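Local coordinates for fructose transport system repressor FruR (Pseudomonas putida, PDB 3O74), which probably acts as a DNA-binding transcriptional regulator of the LacI family, with fructose 1-phosphate as its preferred effector, at residues Pro226-Ile237 with Val261-Ile269. Numbering follows the deposited sequence.
Sequences PVNAMAQQHGQI and VGRTFKQRI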
loop_
_atom_site.group_PDB
_atom_site.type_symbol
_atom_site.label_atom_id
_atom_site.label_comp_id
_atom_site.label_asym_id
_atom_site.label_seq_id
_atom_site.Cartn_x
_atom_site.Cartn_y
_atom_site.Cartn_z
ATOM N N PRO B 226 0.177 -18.092 14.884
ATOM C CA PRO B 226 1.461 -17.828 14.228
ATOM C C PRO B 226 1.414 -18.142 12.736
ATOM O O PRO B 226 0.872 -19.171 12.336
ATOM C CB PRO B 226 2.419 -18.787 14.941
ATOM C CG PRO B 226 1.553 -19.904 15.412
ATOM C CD PRO B 226 0.228 -19.283 15.750
ATOM N N VAL B 227 1.986 -17.257 11.926
ATOM C CA VAL B 227 2.002 -17.445 10.482
ATOM C C VAL B 227 3.423 -17.334 9.926
ATOM O O VAL B 227 4.089 -16.316 10.106
ATOM C CB VAL B 227 1.107 -16.394 9.784
ATOM C CG1 VAL B 227 1.161 -16.561 8.273
ATOM C CG2 VAL B 227 -0.327 -16.492 10.284
ATOM N N ASN B 228 3.887 -18.382 9.254
ATOM C CA ASN B 228 5.165 -18.322 8.554
ATOM C C ASN B 228 5.021 -17.555 7.245
ATOM O O ASN B 228 4.058 -17.750 6.506
ATOM C CB ASN B 228 5.700 -19.726 8.286
ATOM C CG ASN B 228 6.271 -20.378 9.530
ATOM O OD1 ASN B 228 6.330 -19.768 10.598
ATOM N ND2 ASN B 228 6.703 -21.619 9.394
ATOM N N ALA B 229 5.982 -16.685 6.957
ATOM C CA ALA B 229 5.883 -15.809 5.794
ATOM C C ALA B 229 7.173 -15.743 4.980
ATOM O O ALA B 229 8.267 -15.693 5.534
ATOM C CB ALA B 229 5.453 -14.413 6.223
HETATM N N MSE B 230 7.026 -15.740 3.657
HETATM C CA MSE B 230 8.154 -15.590 2.742
HETATM C C MSE B 230 8.087 -14.215 2.082
HETATM O O MSE B 230 7.320 -14.018 1.144
HETATM C CB MSE B 230 8.106 -16.673 1.667
HETATM C CG MSE B 230 8.586 -18.040 2.118
HETATM SE SE MSE B 230 10.525 -18.109 2.238
HETATM C CE MSE B 230 10.725 -20.014 2.563
ATOM N N ALA B 231 8.891 -13.271 2.569
ATOM C CA ALA B 231 8.843 -11.891 2.087
ATOM C C ALA B 231 9.852 -11.599 0.969
ATOM O O ALA B 231 10.950 -12.145 0.957
ATOM C CB ALA B 231 9.039 -10.923 3.245
ATOM N N GLN B 232 9.469 -10.727 0.041
ATOM C CA GLN B 232 10.365 -10.284 -1.020
ATOM C C GLN B 232 11.446 -9.376 -0.460
ATOM O O GLN B 232 11.204 -8.626 0.483
ATOM C CB GLN B 232 9.598 -9.498 -2.086
ATOM C CG GLN B 232 8.498 -10.258 -2.807
ATOM C CD GLN B 232 7.867 -9.429 -3.919
ATOM O OE1 GLN B 232 8.554 -8.681 -4.615
ATOM N NE2 GLN B 232 6.558 -9.565 -4.090
ATOM N N GLN B 233 12.635 -9.433 -1.053
ATOM C CA GLN B 233 13.648 -8.420 -0.794
ATOM C C GLN B 233 13.395 -7.268 -1.765
ATOM O O GLN B 233 14.039 -7.171 -2.811
ATOM C CB GLN B 233 15.058 -8.993 -0.968
ATOM C CG GLN B 233 15.362 -10.182 -0.056
ATOM C CD GLN B 233 16.822 -10.607 -0.081
ATOM O OE1 GLN B 233 17.679 -9.967 0.528
ATOM N NE2 GLN B 233 17.107 -11.702 -0.777
ATOM N N HIS B 234 12.442 -6.406 -1.413
ATOM C CA HIS B 234 11.965 -5.358 -2.312
ATOM C C HIS B 234 13.071 -4.413 -2.764
ATOM O O HIS B 234 13.100 -3.979 -3.917
ATOM C CB HIS B 234 10.851 -4.543 -1.648
ATOM C CG HIS B 234 9.788 -5.375 -1.000
ATOM N ND1 HIS B 234 8.674 -5.823 -1.680
ATOM C CD2 HIS B 234 9.662 -5.827 0.268
ATOM C CE1 HIS B 234 7.913 -6.521 -0.857
ATOM N NE2 HIS B 234 8.488 -6.541 0.330
ATOM N N GLY B 235 13.973 -4.084 -1.846
ATOM C CA GLY B 235 15.068 -3.186 -2.150
ATOM C C GLY B 235 15.962 -3.737 -3.241
ATOM O O GLY B 235 16.352 -3.014 -4.157
ATOM N N GLN B 236 16.285 -5.024 -3.151
ATOM C CA GLN B 236 17.167 -5.661 -4.127
ATOM C C GLN B 236 16.470 -5.847 -5.476
ATOM O O GLN B 236 17.085 -5.680 -6.531
ATOM C CB GLN B 236 17.694 -6.997 -3.588
ATOM C CG GLN B 236 18.738 -7.658 -4.477
ATOM C CD GLN B 236 19.348 -8.902 -3.850
ATOM O OE1 GLN B 236 19.891 -9.761 -4.547
ATOM N NE2 GLN B 236 19.263 -9.002 -2.528
ATOM N N ILE B 237 15.185 -6.189 -5.443
ATOM C CA ILE B 237 14.395 -6.294 -6.666
ATOM C C ILE B 237 14.465 -4.986 -7.452
ATOM O O ILE B 237 14.785 -4.972 -8.640
ATOM C CB ILE B 237 12.904 -6.590 -6.351
ATOM C CG1 ILE B 237 12.747 -7.941 -5.650
ATOM C CG2 ILE B 237 12.062 -6.533 -7.627
ATOM C CD1 ILE B 237 13.158 -9.107 -6.494
ATOM N N VAL B 261 15.652 -13.186 -7.216
ATOM C CA VAL B 261 16.123 -12.787 -5.895
ATOM C C VAL B 261 15.442 -13.636 -4.833
ATOM O O VAL B 261 14.220 -13.793 -4.846
ATOM C CB VAL B 261 15.821 -11.307 -5.621
ATOM C CG1 VAL B 261 16.310 -10.903 -4.231
ATOM C CG2 VAL B 261 16.442 -10.433 -6.691
ATOM N N GLY B 262 16.232 -14.179 -3.911
ATOM C CA GLY B 262 15.689 -15.007 -2.848
ATOM C C GLY B 262 14.724 -14.246 -1.955
ATOM O O GLY B 262 14.872 -13.040 -1.746
ATOM N N ARG B 263 13.724 -14.950 -1.438
ATOM C CA ARG B 263 12.839 -14.389 -0.429
ATOM C C ARG B 263 13.411 -14.649 0.963
ATOM O O ARG B 263 14.156 -15.606 1.164
ATOM C CB ARG B 263 11.440 -14.998 -0.544
ATOM C CG ARG B 263 10.666 -14.551 -1.778
ATOM C CD ARG B 263 9.254 -15.126 -1.807
ATOM N NE ARG B 263 8.493 -14.603 -2.939
ATOM C CZ ARG B 263 7.609 -13.614 -2.854
ATOM N NH1 ARG B 263 7.356 -13.045 -1.685
ATOM N NH2 ARG B 263 6.968 -13.199 -3.940
ATOM N N THR B 264 13.072 -13.796 1.925
ATOM C CA THR B 264 13.499 -14.014 3.302
ATOM C C THR B 264 12.426 -14.780 4.072
ATOM O O THR B 264 11.233 -14.502 3.936
ATOM C CB THR B 264 13.842 -12.697 4.015
ATOM O OG1 THR B 264 12.716 -11.813 3.967
ATOM C CG2 THR B 264 15.032 -12.030 3.337
ATOM N N PHE B 265 12.853 -15.758 4.864
ATOM C CA PHE B 265 11.920 -16.592 5.612
ATOM C C PHE B 265 11.645 -15.989 6.987
ATOM O O PHE B 265 12.561 -15.798 7.791
ATOM C CB PHE B 265 12.472 -18.012 5.752
ATOM C CG PHE B 265 11.416 -19.060 6.004
ATOM C CD1 PHE B 265 11.731 -20.408 5.930
ATOM C CD2 PHE B 265 10.114 -18.699 6.308
ATOM C CE1 PHE B 265 10.770 -21.377 6.160
ATOM C CE2 PHE B 265 9.148 -19.665 6.538
ATOM C CZ PHE B 265 9.477 -21.004 6.464
ATOM N N LYS B 266 10.381 -15.674 7.245
ATOM C CA LYS B 266 9.962 -15.185 8.550
ATOM C C LYS B 266 9.179 -16.282 9.253
ATOM O O LYS B 266 7.995 -16.478 8.983
ATOM C CB LYS B 266 9.091 -13.939 8.412
ATOM C CG LYS B 266 8.505 -13.462 9.734
ATOM C CD LYS B 266 9.581 -12.886 10.647
ATOM C CE LYS B 266 9.125 -12.879 12.098
ATOM N NZ LYS B 266 9.218 -11.531 12.729
ATOM N N GLN B 267 9.845 -17.009 10.143
ATOM C CA GLN B 267 9.198 -18.095 10.869
ATOM C C GLN B 267 8.651 -17.624 12.199
ATOM O O GLN B 267 9.375 -17.067 13.025
ATOM C CB GLN B 267 10.152 -19.270 11.080
ATOM C CG GLN B 267 10.285 -20.197 9.876
ATOM C CD GLN B 267 11.112 -21.432 10.184
ATOM O OE1 GLN B 267 12.326 -21.350 10.394
ATOM N NE2 GLN B 267 10.455 -22.585 10.220
ATOM N N ARG B 268 7.359 -17.848 12.395
ATOM C CA ARG B 268 6.698 -17.481 13.633
ATOM C C ARG B 268 6.167 -18.733 14.316
ATOM O O ARG B 268 5.771 -18.697 15.478
ATOM C CB ARG B 268 5.574 -16.488 13.349
ATOM C CG ARG B 268 6.062 -15.229 12.662
ATOM C CD ARG B 268 4.911 -14.379 12.176
ATOM N NE ARG B 268 5.328 -13.475 11.108
ATOM C CZ ARG B 268 5.359 -12.155 11.225
ATOM N NH1 ARG B 268 4.985 -11.585 12.358
ATOM N NH2 ARG B 268 5.753 -11.403 10.210
ATOM N N ILE B 269 6.169 -19.841 13.584
ATOM C CA ILE B 269 5.741 -21.117 14.135
ATOM C C ILE B 269 6.922 -21.851 14.764
ATOM O O ILE B 269 7.875 -22.213 14.075
ATOM C CB ILE B 269 5.090 -22.008 13.062
ATOM C CG1 ILE B 269 3.875 -21.303 12.451
ATOM C CG2 ILE B 269 4.696 -23.352 13.655
ATOM C CD1 ILE B 269 3.154 -22.125 11.401
HETATM O O HOH W 1 7.910 -23.051 11.455
HETATM O O HOH W 2 12.516 -8.863 3.445
HETATM O O HOH W 3 12.820 -11.452 -3.150
#
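Met-230 and Phe-265 face each other across two antiparallel strands, 227-231 and 264-266, at the tight centre of this contact. The selenomethionine, its chain bent at CG (chi2 -76°), lays CE over one face of the ring, 3.7 Å from the centroid, with SE oblique to it: a CH-pi and Met-aromatic contact. CG of Gln-267 lies over the opposite face, and helix 104-116 packs against this side of the sheet. Backbone bonds pair Ala-229 with Lys-266 (Lys-266 N to Ala-229 O, 2.7 Å) and Ala-231 with Thr-264. Beyond the pairing, Asn-228 OD1 accepts from Arg-268 N at 2.8 Å and Ile-269 N at 3.0 Å, fixing the backbone of 268-269, while ND2 bonds Ser-114 and a water. Arg-263 stretches its extended chain across the other strand, NH1 giving a bent bond to Met-230 O at 3.0 Å; Gln-232 CG covers one guanidinium face, and Arg-263 NE is salt-bridged to Asp-104. The looser side lies at exposed Thr-264 and poorly ordered Gln-267; waters bridge both ends. In this LacI-type, periplasmic-binding-protein-like domain the chain passes from strand 227-231 into helix 234-250 beside strand 98-102, while strand 257-266 runs the other way, consistent with an inter-lobe crossover. There Ile-237 CD1 touches Val-261 CG2 at 3.5 Å. Gln-233 NE2 donates a nearly straight hydrogen bond (166°) to Gly-262 O from above its carbonyl plane, and water links Gln-233 N to the same oxygen, so one backbone carbonyl ties the crossing to the strand twice.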